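Side-chain contacts in nucleoside-diphosphate-sugar pyrophosphorylase (Vibrio cholerae, PDB 4EVW), which probably joins a nucleotide to a sugar phosphate, releasing pyrophosphate and forming a nucleoside-diphosphate sugar: residues Q30-H35 and D236-F241; L25-H28 and E34-V37; Q87-T92 and E185-Y190; Y175-N178 and D182-E185. The protein carries 1 engineered substitution. One frame throughout, in Å; residues are numbered along the deposited sequence. Where two conformers were deposited one is given.

From the N terminus, interaction 2 comes first: it closes a short loop in which strand 26-27 is tied to helix 32-37 just beyond it. Interaction 1 starts on strand 30-31 and that same helix and does not close until helix 235-243, so it brings the C-terminal helix back to a helix near the beginning of the chain; H35 serves in both. Between its segments lie the other two contacts. Interaction 3 opens on helix 87-100 and closes on helix 180-191, and interaction 4 falls within that span, fastening helix 180-191 to strand 174-177 of the large mixed sheet. Interactions 3 and 4, centres about 9 Å apart, lie across the chain's centre from interactions 1 and 2.

Interaction 1: residues Q30-H35 and D236-F241; sequences QTLFEH and DEYTDF
The C-terminal helix 235-243 packs against the start of helix 32-37, setting F241 on H35 and Y238 on L32. F241 and H35 form a T-shaped pair, their planes at 89° and centroids 4.9 Å apart, with the phenylalanine giving the edge and the imidazole the face. The CE2-CZ side of F241 leads: CE2 stands 3.6 Å from H35 NE2, while CZ is 3.8 Å from H35 CE1. With its CG anti to the backbone N (chi1 -177°), F241 reaches straight out from its helix and meets H35 coming the other way. Q30 CG lies over the opposite face of the imidazole, which is thus held between an aliphatic chain and an aromatic edge.

Helix 32-37 begins here with a capping box. E34 N donates to T31 OG1 at 3.2 Å, and T31 N returns a 2.9 Å bond to E34 OE1, arriving from above the carboxylate plane. The T31 hydroxyl also donates to that oxygen, on its anti lone pair, with OG1 to OE1 at 2.6 Å. In the first turn L32 directs its methyls at Y238. CD1 of L32 approaches Y238 CD1 obliquely at 3.8 Å. The polar ends of both rings turn to strand 26-27, Y238 OH bonding to E26 O and H35 NE2 to A27 O.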
loop_
_atom_site.group_PDB
_atom_site.type_symbol
_atom_site.label_atom_id
_atom_site.label_comp_id
_atom_site.label_asym_id
_atom_site.label_seq_id
_atom_site.Cartn_x
_atom_site.Cartn_y
_atom_site.Cartn_z
ATOM N N GLN A 30 14.795 3.594 -15.378
ATOM C CA GLN A 30 14.491 2.500 -14.465
ATOM C C GLN A 30 13.016 2.112 -14.469
ATOM O O GLN A 30 12.158 2.889 -14.888
ATOM C CB GLN A 30 14.951 2.854 -13.045
ATOM C CG GLN A 30 14.301 4.083 -12.445
ATOM C CD GLN A 30 14.906 4.456 -11.100
ATOM O OE1 GLN A 30 14.396 5.331 -10.401
ATOM N NE2 GLN A 30 15.999 3.795 -10.736
ATOM N N THR A 31 12.735 0.899 -14.003
ATOM C CA THR A 31 11.374 0.381 -13.963
ATOM C C THR A 31 10.496 1.106 -12.957
ATOM O O THR A 31 10.989 1.691 -11.993
ATOM C CB THR A 31 11.359 -1.121 -13.621
ATOM O OG1 THR A 31 11.940 -1.325 -12.325
ATOM C CG2 THR A 31 12.149 -1.909 -14.664
ATOM N N LEU A 32 9.189 1.072 -13.183
ATOM C CA LEU A 32 8.277 1.725 -12.262
ATOM C C LEU A 32 8.431 1.063 -10.889
ATOM O O LEU A 32 8.273 1.718 -9.859
ATOM C CB LEU A 32 6.837 1.637 -12.787
ATOM C CG LEU A 32 6.632 2.353 -14.135
ATOM C CD1 LEU A 32 5.148 2.391 -14.487
ATOM C CD2 LEU A 32 7.178 3.771 -14.052
ATOM N N PHE A 33 8.771 -0.226 -10.878
ATOM C CA PHE A 33 8.982 -0.942 -9.618
ATOM C C PHE A 33 10.073 -0.227 -8.829
ATOM O O PHE A 33 9.924 0.041 -7.638
ATOM C CB PHE A 33 9.427 -2.384 -9.879
ATOM C CG PHE A 33 9.866 -3.119 -8.638
ATOM C CD1 PHE A 33 8.933 -3.670 -7.766
ATOM C CD2 PHE A 33 11.220 -3.261 -8.346
ATOM C CE1 PHE A 33 9.345 -4.354 -6.623
ATOM C CE2 PHE A 33 11.638 -3.942 -7.204
ATOM C CZ PHE A 33 10.698 -4.491 -6.342
ATOM N N GLU A 34 11.173 0.084 -9.509
ATOM C CA GLU A 34 12.298 0.765 -8.875
ATOM C C GLU A 34 11.948 2.180 -8.428
ATOM O O GLU A 34 12.347 2.612 -7.345
ATOM C CB GLU A 34 13.493 0.792 -9.829
ATOM C CG GLU A 34 14.113 -0.579 -10.070
ATOM C CD GLU A 34 14.995 -0.599 -11.304
ATOM O OE1 GLU A 34 14.460 -0.778 -12.420
ATOM O OE2 GLU A 34 16.223 -0.420 -11.158
ATOM N N HIS A 35 11.216 2.910 -9.267
ATOM C CA HIS A 35 10.805 4.267 -8.916
ATOM C C HIS A 35 9.998 4.244 -7.622
ATOM O O HIS A 35 10.164 5.103 -6.756
ATOM C CB HIS A 35 9.926 4.873 -10.008
ATOM C CG HIS A 35 10.688 5.392 -11.186
ATOM N ND1 HIS A 35 11.555 6.459 -11.099
ATOM C CD2 HIS A 35 10.684 5.015 -12.486
ATOM C CE1 HIS A 35 12.053 6.718 -12.295
ATOM N NE2 HIS A 35 11.538 5.856 -13.154
ATOM N N ASP A 236 -2.483 7.064 -18.669
ATOM C CA ASP A 236 -2.290 8.497 -18.863
ATOM C C ASP A 236 -1.261 9.079 -17.892
ATOM O O ASP A 236 -0.478 9.954 -18.267
ATOM C CB ASP A 236 -3.629 9.227 -18.737
ATOM C CG ASP A 236 -4.509 9.041 -19.965
ATOM O OD1 ASP A 236 -4.144 8.230 -20.845
ATOM O OD2 ASP A 236 -5.565 9.702 -20.055
ATOM N N GLU A 237 -1.257 8.591 -16.653
ATOM C CA GLU A 237 -0.294 9.069 -15.660
ATOM C C GLU A 237 1.114 8.609 -16.026
ATOM O O GLU A 237 2.087 9.328 -15.804
ATOM C CB GLU A 237 -0.661 8.557 -14.264
ATOM C CG GLU A 237 -1.871 9.243 -13.657
ATOM C CD GLU A 237 -2.353 8.554 -12.399
ATOM O OE1 GLU A 237 -1.817 7.477 -12.069
ATOM O OE2 GLU A 237 -3.275 9.083 -11.746
ATOM N N TYR A 238 1.225 7.404 -16.578
ATOM C CA TYR A 238 2.522 6.876 -16.989
ATOM C C TYR A 238 3.054 7.737 -18.137
ATOM O O TYR A 238 4.246 8.052 -18.198
ATOM C CB TYR A 238 2.384 5.409 -17.425
ATOM C CG TYR A 238 3.617 4.818 -18.073
ATOM C CD1 TYR A 238 4.843 4.781 -17.403
ATOM C CD2 TYR A 238 3.558 4.292 -19.365
ATOM C CE1 TYR A 238 5.978 4.234 -18.007
ATOM C CE2 TYR A 238 4.681 3.746 -19.973
ATOM C CZ TYR A 238 5.886 3.719 -19.295
ATOM O OH TYR A 238 6.989 3.174 -19.909
ATOM N N THR A 239 2.162 8.119 -19.046
ATOM C CA THR A 239 2.536 8.965 -20.173
ATOM C C THR A 239 3.010 10.316 -19.642
ATOM O O THR A 239 4.034 10.840 -20.083
ATOM C CB THR A 239 1.340 9.180 -21.128
ATOM O OG1 THR A 239 0.978 7.929 -21.723
ATOM C CG2 THR A 239 1.694 10.174 -22.226
ATOM N N ASP A 240 2.268 10.871 -18.687
ATOM C CA ASP A 240 2.628 12.157 -18.097
ATOM C C ASP A 240 3.979 12.077 -17.396
ATOM O O ASP A 240 4.780 13.007 -17.475
ATOM C CB ASP A 240 1.564 12.619 -17.095
ATOM C CG ASP A 240 0.232 12.925 -17.753
ATOM O OD1 ASP A 240 0.230 13.298 -18.945
ATOM O OD2 ASP A 240 -0.811 12.809 -17.074
ATOM N N PHE A 241 4.230 10.967 -16.706
ATOM C CA PHE A 241 5.496 10.785 -16.002
ATOM C C PHE A 241 6.634 10.700 -17.008
ATOM O O PHE A 241 7.753 11.139 -16.738
ATOM C CB PHE A 241 5.456 9.511 -15.154
ATOM C CG PHE A 241 6.696 9.287 -14.335
ATOM C CD1 PHE A 241 7.116 10.235 -13.405
ATOM C CD2 PHE A 241 7.438 8.118 -14.484
ATOM C CE1 PHE A 241 8.259 10.022 -12.636
ATOM C CE2 PHE A 241 8.582 7.894 -13.719
ATOM C CZ PHE A 241 8.993 8.849 -12.793
#

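Interaction 2: residues L25-H28 and E34-V37; sequences LEAH and EHSV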
loop_
_atom_site.group_PDB
_atom_site.type_symbol
_atom_site.label_atom_id
_atom_site.label_comp_id
_atom_site.label_asym_id
_atom_site.label_seq_id
_atom_site.Cartn_x
_atom_site.Cartn_y
_atom_site.Cartn_z
ATOM N N LEU A 25 7.402 -1.698 -16.592
ATOM C CA LEU A 25 7.551 -0.650 -17.594
ATOM C C LEU A 25 8.695 0.259 -17.161
ATOM O O LEU A 25 8.969 0.393 -15.967
ATOM C CB LEU A 25 6.247 0.141 -17.747
ATOM C CG LEU A 25 5.085 -0.730 -18.249
ATOM C CD1 LEU A 25 3.863 0.130 -18.513
ATOM C CD2 LEU A 25 5.512 -1.460 -19.524
ATOM N N GLU A 26 9.370 0.871 -18.131
ATOM C CA GLU A 26 10.511 1.729 -17.834
ATOM C C GLU A 26 10.240 3.213 -18.040
ATOM O O GLU A 26 9.398 3.605 -18.846
ATOM C CB GLU A 26 11.715 1.295 -18.678
ATOM C CG GLU A 26 12.183 -0.134 -18.395
ATOM C CD GLU A 26 13.322 -0.585 -19.297
ATOM O OE1 GLU A 26 14.337 0.139 -19.385
ATOM O OE2 GLU A 26 13.206 -1.667 -19.912
ATOM N N ALA A 27 10.956 4.035 -17.282
ATOM C CA ALA A 27 10.826 5.478 -17.373
ATOM C C ALA A 27 12.068 6.125 -16.781
ATOM O O ALA A 27 12.492 5.791 -15.672
ATOM C CB ALA A 27 9.575 5.954 -16.627
ATOM N N HIS A 28 12.666 7.032 -17.542
ATOM C CA HIS A 28 13.845 7.757 -17.092
ATOM C C HIS A 28 14.990 6.879 -16.595
ATOM O O HIS A 28 15.687 7.237 -15.643
ATOM C CB HIS A 28 13.430 8.742 -16.003
ATOM C CG HIS A 28 12.289 9.623 -16.404
ATOM N ND1 HIS A 28 12.330 10.427 -17.521
ATOM C CD2 HIS A 28 11.072 9.817 -15.844
ATOM C CE1 HIS A 28 11.187 11.080 -17.635
ATOM N NE2 HIS A 28 10.406 10.727 -16.629
ATOM N N GLU A 34 11.173 0.084 -9.509
ATOM C CA GLU A 34 12.298 0.765 -8.875
ATOM C C GLU A 34 11.948 2.180 -8.428
ATOM O O GLU A 34 12.347 2.612 -7.345
ATOM C CB GLU A 34 13.493 0.792 -9.829
ATOM C CG GLU A 34 14.113 -0.579 -10.070
ATOM C CD GLU A 34 14.995 -0.599 -11.304
ATOM O OE1 GLU A 34 14.460 -0.778 -12.420
ATOM O OE2 GLU A 34 16.223 -0.420 -11.158
ATOM N N HIS A 35 11.216 2.910 -9.267
ATOM C CA HIS A 35 10.805 4.267 -8.916
ATOM C C HIS A 35 9.998 4.244 -7.622
ATOM O O HIS A 35 10.164 5.103 -6.756
ATOM C CB HIS A 35 9.926 4.873 -10.008
ATOM C CG HIS A 35 10.688 5.392 -11.186
ATOM N ND1 HIS A 35 11.555 6.459 -11.099
ATOM C CD2 HIS A 35 10.684 5.015 -12.486
ATOM C CE1 HIS A 35 12.053 6.718 -12.295
ATOM N NE2 HIS A 35 11.538 5.856 -13.154
ATOM N N SER A 36 9.114 3.263 -7.498
ATOM C CA SER A 36 8.282 3.167 -6.307
ATOM C C SER A 36 9.039 2.703 -5.068
ATOM O O SER A 36 8.942 3.328 -4.013
ATOM C CB SER A 36 7.091 2.236 -6.556
ATOM O OG SER A 36 6.352 2.050 -5.359
ATOM N N VAL A 37 9.798 1.620 -5.188
ATOM C CA VAL A 37 10.533 1.105 -4.040
ATOM C C VAL A 37 11.631 2.061 -3.585
ATOM O O VAL A 37 11.949 2.119 -2.398
ATOM C CB VAL A 37 11.129 -0.291 -4.341
ATOM C CG1 VAL A 37 11.909 -0.809 -3.138
ATOM C CG2 VAL A 37 10.001 -1.256 -4.676
#
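A27 and H35 are the closest residues of the two segments, their CA atoms 8.5 Å apart, with an extended strand on one side and a helical turn on the other. At A27 the backbone is still extended; at H28 it flips into the left-handed helical region, where the chain turns toward strand 30-31. Successive carbonyls of the strand point roughly opposite ways: E26 O goes to the hydroxyl of Y238, whereas A27 O faces helix 32-37.

That second carbonyl is taken by H35. NE2 donates to A27 O over 2.7 Å and nearly straight, with an N-H...O angle of 165°. The oxygen sits almost in the plane of the imidazole, yet the nitrogen stands well above the carbonyl plane, 38° out of it, so the bond does not follow a lone pair. H35 holds its CG anti to the carbonyl carbon (chi1 -79°), a setting that sends the ring out from the helix to the strand. Around the bond the packing is modest: A27 CB is 4.0 Å from H35 NE2, and H28 CB comes to 4.4 Å from H35 CE1 at the ring edge. The H28 imidazole belongs to another partner, its NE2 bonding to F241 O on the C-terminal helix.

A two-stranded antiparallel hairpin, 26-27 with 30-31, running directly into a helix is a feature consistent with sugar nucleotidyltransferases, in which such a hairpin follows the N-terminal signature loop; here the histidine pins the helix back onto the hairpin's first strand.

Interaction 3: residues Q87-T92 and E185-Y190; sequences QAETVT and EAYREY
Y187 spans the gap between helices 180-191 and 87-100, whose short segments approach to 10.9 Å with a signed crossing angle of -128°. Its CG lies anti to the backbone N (chi1 -178°), which carries the ring outward to helix 87-100, where it meets A88, E89 and T92. T92 covers one face. Its OG1 is anti to the carbonyl carbon (chi1 -65°) and rests 3.1 Å above the plane of the Y187 ring, over the centre; CB makes a CH-pi contact, 4.0 Å from the centroid.

A88 CB packs 4.1 Å from Y187 CE1. Farther out, the extended stem of E89 passes the phenol oxygen, with CB and CG each 3.4 Å from Y187 OH. The E89 carboxylate itself turns to the start of its own helix, where OE1 accepts from R85 N.

T92 OG1 donates to A88 O at 3.2 Å, reaching it from the face opposite to T92 N, and Y183 OH is a further partner of that carbonyl. With the threonine proton committed there, it is probably the oxygen rather than an O-H that meets the ring, so Y187 itself would hold to helix 87-100 by CH-pi and van der Waals contact, while Y183 OH supplies a hydrogen bond between the helices.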
loop_
_atom_site.group_PDB
_atom_site.type_symbol
_atom_site.label_atom_id
_atom_site.label_comp_id
_atom_site.label_asym_id
_atom_site.label_seq_id
_atom_site.Cartn_x
_atom_site.Cartn_y
_atom_site.Cartn_z
ATOM N N GLN A 87 -6.062 -5.480 -2.516
ATOM C CA GLN A 87 -4.847 -5.331 -1.715
ATOM C C GLN A 87 -4.909 -5.845 -0.284
ATOM O O GLN A 87 -3.914 -6.355 0.227
ATOM C CB GLN A 87 -4.396 -3.870 -1.685
ATOM C CG GLN A 87 -3.874 -3.348 -3.009
ATOM C CD GLN A 87 -3.294 -1.953 -2.878
ATOM O OE1 GLN A 87 -3.508 -1.273 -1.872
ATOM N NE2 GLN A 87 -2.563 -1.517 -3.897
ATOM N N ALA A 88 -6.057 -5.703 0.376
ATOM C CA ALA A 88 -6.155 -6.168 1.752
ATOM C C ALA A 88 -5.992 -7.682 1.810
ATOM O O ALA A 88 -5.344 -8.202 2.718
ATOM C CB ALA A 88 -7.492 -5.746 2.373
ATOM N N GLU A 89 -6.582 -8.398 0.855
ATOM C CA GLU A 89 -6.439 -9.847 0.866
ATOM C C GLU A 89 -5.008 -10.216 0.472
ATOM O O GLU A 89 -4.420 -11.138 1.031
ATOM C CB GLU A 89 -7.435 -10.524 -0.093
ATOM C CG GLU A 89 -7.302 -12.045 -0.066
ATOM C CD GLU A 89 -8.363 -12.773 -0.882
ATOM O OE1 GLU A 89 -8.785 -12.257 -1.938
ATOM O OE2 GLU A 89 -8.753 -13.884 -0.468
ATOM N N THR A 90 -4.451 -9.494 -0.495
ATOM C CA THR A 90 -3.083 -9.759 -0.933
ATOM C C THR A 90 -2.135 -9.671 0.259
ATOM O O THR A 90 -1.301 -10.556 0.470
ATOM C CB THR A 90 -2.651 -8.750 -2.006
ATOM O OG1 THR A 90 -3.528 -8.870 -3.137
ATOM C CG2 THR A 90 -1.208 -9.015 -2.446
ATOM N N VAL A 91 -2.269 -8.607 1.044
ATOM C CA VAL A 91 -1.427 -8.426 2.220
ATOM C C VAL A 91 -1.602 -9.579 3.210
ATOM O O VAL A 91 -0.619 -10.149 3.689
ATOM C CB VAL A 91 -1.744 -7.086 2.911
ATOM C CG1 VAL A 91 -1.087 -7.037 4.289
ATOM C CG2 VAL A 91 -1.238 -5.923 2.034
ATOM N N THR A 92 -2.849 -9.935 3.513
ATOM C CA THR A 92 -3.095 -11.036 4.448
ATOM C C THR A 92 -2.488 -12.354 3.954
ATOM O O THR A 92 -1.843 -13.073 4.719
ATOM C CB THR A 92 -4.612 -11.221 4.695
ATOM O OG1 THR A 92 -5.126 -10.058 5.358
ATOM C CG2 THR A 92 -4.873 -12.452 5.559
ATOM N N GLU A 185 -6.251 -8.764 12.646
ATOM C CA GLU A 185 -7.507 -8.804 13.386
ATOM C C GLU A 185 -8.556 -7.932 12.687
ATOM O O GLU A 185 -9.718 -8.317 12.580
ATOM C CB GLU A 185 -7.290 -8.317 14.815
ATOM C CG GLU A 185 -8.530 -8.385 15.680
ATOM C CD GLU A 185 -9.041 -9.802 15.880
ATOM O OE1 GLU A 185 -8.297 -10.767 15.594
ATOM O OE2 GLU A 185 -10.196 -9.946 16.336
ATOM N N ALA A 186 -8.151 -6.761 12.201
ATOM C CA ALA A 186 -9.089 -5.889 11.497
ATOM C C ALA A 186 -9.570 -6.589 10.227
ATOM O O ALA A 186 -10.747 -6.506 9.862
ATOM C CB ALA A 186 -8.424 -4.575 11.146
ATOM N N TYR A 187 -8.653 -7.275 9.554
ATOM C CA TYR A 187 -8.985 -8.003 8.337
ATOM C C TYR A 187 -10.007 -9.089 8.632
ATOM O O TYR A 187 -10.994 -9.243 7.916
ATOM C CB TYR A 187 -7.748 -8.667 7.740
ATOM C CG TYR A 187 -8.057 -9.384 6.447
ATOM C CD1 TYR A 187 -8.114 -8.687 5.241
ATOM C CD2 TYR A 187 -8.310 -10.755 6.431
ATOM C CE1 TYR A 187 -8.416 -9.338 4.045
ATOM C CE2 TYR A 187 -8.615 -11.418 5.245
ATOM C CZ TYR A 187 -8.659 -10.704 4.055
ATOM O OH TYR A 187 -8.935 -11.356 2.874
ATOM N N ARG A 188 -9.771 -9.828 9.680
ATOM C CA ARG A 188 -10.666 -10.924 10.060
ATOM C C ARG A 188 -12.032 -10.385 10.350
ATOM O O ARG A 188 -12.982 -10.911 9.901
ATOM C CB ARG A 188 -10.158 -11.638 11.300
ATOM C CG ARG A 188 -9.020 -12.556 11.008
ATOM C CD ARG A 188 -8.821 -13.484 12.174
ATOM N NE ARG A 188 -8.099 -12.828 13.255
ATOM C CZ ARG A 188 -6.775 -12.760 13.323
ATOM N NH1 ARG A 188 -6.032 -13.312 12.372
ATOM N NH2 ARG A 188 -6.197 -12.140 14.340
ATOM N N GLU A 189 -12.133 -9.316 11.090
ATOM C CA GLU A 189 -13.417 -8.716 11.407
ATOM C C GLU A 189 -14.095 -8.222 10.135
ATOM O O GLU A 189 -15.286 -8.454 9.921
ATOM C CB GLU A 189 -13.218 -7.557 12.377
ATOM C CG GLU A 189 -12.806 -7.995 13.769
ATOM C CD GLU A 189 -13.950 -8.639 14.537
ATOM O OE1 GLU A 189 -15.114 -8.513 14.098
ATOM O OE2 GLU A 189 -13.685 -9.257 15.590
ATOM N N TYR A 190 -13.331 -7.550 9.285
ATOM C CA TYR A 190 -13.870 -7.017 8.046
ATOM C C TYR A 190 -14.480 -8.077 7.134
ATOM O O TYR A 190 -15.574 -7.879 6.609
ATOM C CB TYR A 190 -12.788 -6.247 7.290
ATOM C CG TYR A 190 -13.321 -5.415 6.152
ATOM C CD1 TYR A 190 -13.153 -5.818 4.830
ATOM C CD2 TYR A 190 -13.993 -4.219 6.400
ATOM C CE1 TYR A 190 -13.646 -5.045 3.773
ATOM C CE2 TYR A 190 -14.492 -3.442 5.353
ATOM C CZ TYR A 190 -14.314 -3.860 4.045
ATOM O OH TYR A 190 -14.805 -3.095 3.009
#

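Interaction 4: residues Y175-N178 and D182-E185; sequences YHFN and DYLE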
loop_
_atom_site.group_PDB
_atom_site.type_symbol
_atom_site.label_atom_id
_atom_site.label_comp_id
_atom_site.label_asym_id
_atom_site.label_seq_id
_atom_site.Cartn_x
_atom_site.Cartn_y
_atom_site.Cartn_z
ATOM N N TYR A 175 -0.388 2.960 4.059
ATOM C CA TYR A 175 -1.158 2.621 5.247
ATOM C C TYR A 175 -0.248 1.959 6.264
ATOM O O TYR A 175 0.264 0.864 6.027
ATOM C CB TYR A 175 -2.276 1.644 4.887
ATOM C CG TYR A 175 -3.161 2.125 3.771
ATOM C CD1 TYR A 175 -3.036 1.611 2.479
ATOM C CD2 TYR A 175 -4.129 3.098 4.004
ATOM C CE1 TYR A 175 -3.860 2.056 1.447
ATOM C CE2 TYR A 175 -4.953 3.551 2.985
ATOM C CZ TYR A 175 -4.816 3.027 1.712
ATOM O OH TYR A 175 -5.642 3.471 0.708
ATOM N N HIS A 176 -0.063 2.611 7.403
ATOM C CA HIS A 176 0.808 2.082 8.435
ATOM C C HIS A 176 0.028 1.507 9.611
ATOM O O HIS A 176 -0.987 2.069 10.029
ATOM C CB HIS A 176 1.741 3.193 8.934
ATOM C CG HIS A 176 2.727 2.734 9.964
ATOM N ND1 HIS A 176 3.866 2.025 9.643
ATOM C CD2 HIS A 176 2.740 2.878 11.308
ATOM C CE1 HIS A 176 4.540 1.756 10.748
ATOM N NE2 HIS A 176 3.878 2.262 11.774
ATOM N N PHE A 177 0.507 0.373 10.119
ATOM C CA PHE A 177 -0.077 -0.290 11.285
ATOM C C PHE A 177 1.077 -0.587 12.235
ATOM O O PHE A 177 2.071 -1.198 11.835
ATOM C CB PHE A 177 -0.761 -1.604 10.899
ATOM C CG PHE A 177 -1.869 -1.439 9.900
ATOM C CD1 PHE A 177 -1.585 -1.279 8.553
ATOM C CD2 PHE A 177 -3.196 -1.428 10.312
ATOM C CE1 PHE A 177 -2.608 -1.111 7.620
ATOM C CE2 PHE A 177 -4.231 -1.261 9.390
ATOM C CZ PHE A 177 -3.934 -1.102 8.040
ATOM N N ASN A 178 0.951 -0.161 13.488
ATOM C CA ASN A 178 2.016 -0.384 14.464
ATOM C C ASN A 178 2.245 -1.865 14.776
ATOM O O ASN A 178 3.362 -2.265 15.104
ATOM C CB ASN A 178 1.714 0.378 15.759
ATOM C CG ASN A 178 2.892 0.388 16.712
ATOM O OD1 ASN A 178 4.012 0.720 16.321
ATOM N ND2 ASN A 178 2.647 0.026 17.966
ATOM N N ASP A 182 -2.717 -6.344 14.673
ATOM C CA ASP A 182 -3.883 -5.465 14.593
ATOM C C ASP A 182 -4.413 -5.457 13.163
ATOM O O ASP A 182 -5.625 -5.424 12.937
ATOM C CB ASP A 182 -3.536 -4.035 15.018
ATOM C CG ASP A 182 -3.242 -3.920 16.502
ATOM O OD1 ASP A 182 -3.760 -4.747 17.282
ATOM O OD2 ASP A 182 -2.501 -2.994 16.889
ATOM N N TYR A 183 -3.504 -5.477 12.193
ATOM C CA TYR A 183 -3.919 -5.522 10.797
ATOM C C TYR A 183 -4.707 -6.805 10.549
ATOM O O TYR A 183 -5.794 -6.777 9.974
ATOM C CB TYR A 183 -2.715 -5.527 9.848
ATOM C CG TYR A 183 -3.143 -5.720 8.412
ATOM C CD1 TYR A 183 -3.493 -4.626 7.620
ATOM C CD2 TYR A 183 -3.284 -7.002 7.868
ATOM C CE1 TYR A 183 -3.986 -4.801 6.326
ATOM C CE2 TYR A 183 -3.778 -7.185 6.578
ATOM C CZ TYR A 183 -4.127 -6.081 5.813
ATOM O OH TYR A 183 -4.646 -6.248 4.551
ATOM N N LEU A 184 -4.147 -7.936 10.971
ATOM C CA LEU A 184 -4.807 -9.218 10.741
ATOM C C LEU A 184 -6.151 -9.339 11.454
ATOM O O LEU A 184 -7.092 -9.936 10.930
ATOM C CB LEU A 184 -3.874 -10.372 11.128
ATOM C CG LEU A 184 -2.628 -10.489 10.236
ATOM C CD1 LEU A 184 -1.716 -11.584 10.768
ATOM C CD2 LEU A 184 -3.032 -10.786 8.796
ATOM N N GLU A 185 -6.251 -8.764 12.646
ATOM C CA GLU A 185 -7.507 -8.804 13.386
ATOM C C GLU A 185 -8.556 -7.932 12.687
ATOM O O GLU A 185 -9.718 -8.317 12.580
ATOM C CB GLU A 185 -7.290 -8.317 14.815
ATOM C CG GLU A 185 -8.530 -8.385 15.680
ATOM C CD GLU A 185 -9.041 -9.802 15.880
ATOM O OE1 GLU A 185 -8.297 -10.767 15.594
ATOM O OE2 GLU A 185 -10.196 -9.946 16.336
#
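F177 and Y183 meet in a beta-alpha unit, where strand 174-177 of the large mixed sheet leads through a tight connection into helix 180-191, which packs back on the strand it has just left. Their CA atoms are 6.5 Å apart.

The aromatic contact is T-shaped: Y183 presents its edge to the face of F177, planes at 88° and centroids 5.0 Å apart. One corner of the tyrosine does the touching. Its CD1 is 3.6 Å from both CE1 and CZ of F177, toward the rim of that ring and not over the middle. Y183 CE1 follows at 4.1 Å from F177 CZ. The tyrosine reaches this place because its CG is anti to the backbone N (chi1 174°), throwing the ring from the helix toward the sheet. F177, with chi1 at -59°, directs its ring from the strand to the helix, one face against that corner. F177 also stacks with Y209 of helix 208-214.

Apolar packing continues around the pair, with I109 on the neighbouring strand touching both rings.

The polar end of Y183 is served from helix 87-100, where its OH bonds to A88 O. On the side away from F177, L184 CD2 lies in the plane of the tyrosine ring, 3.9 Å from Y183 CD2.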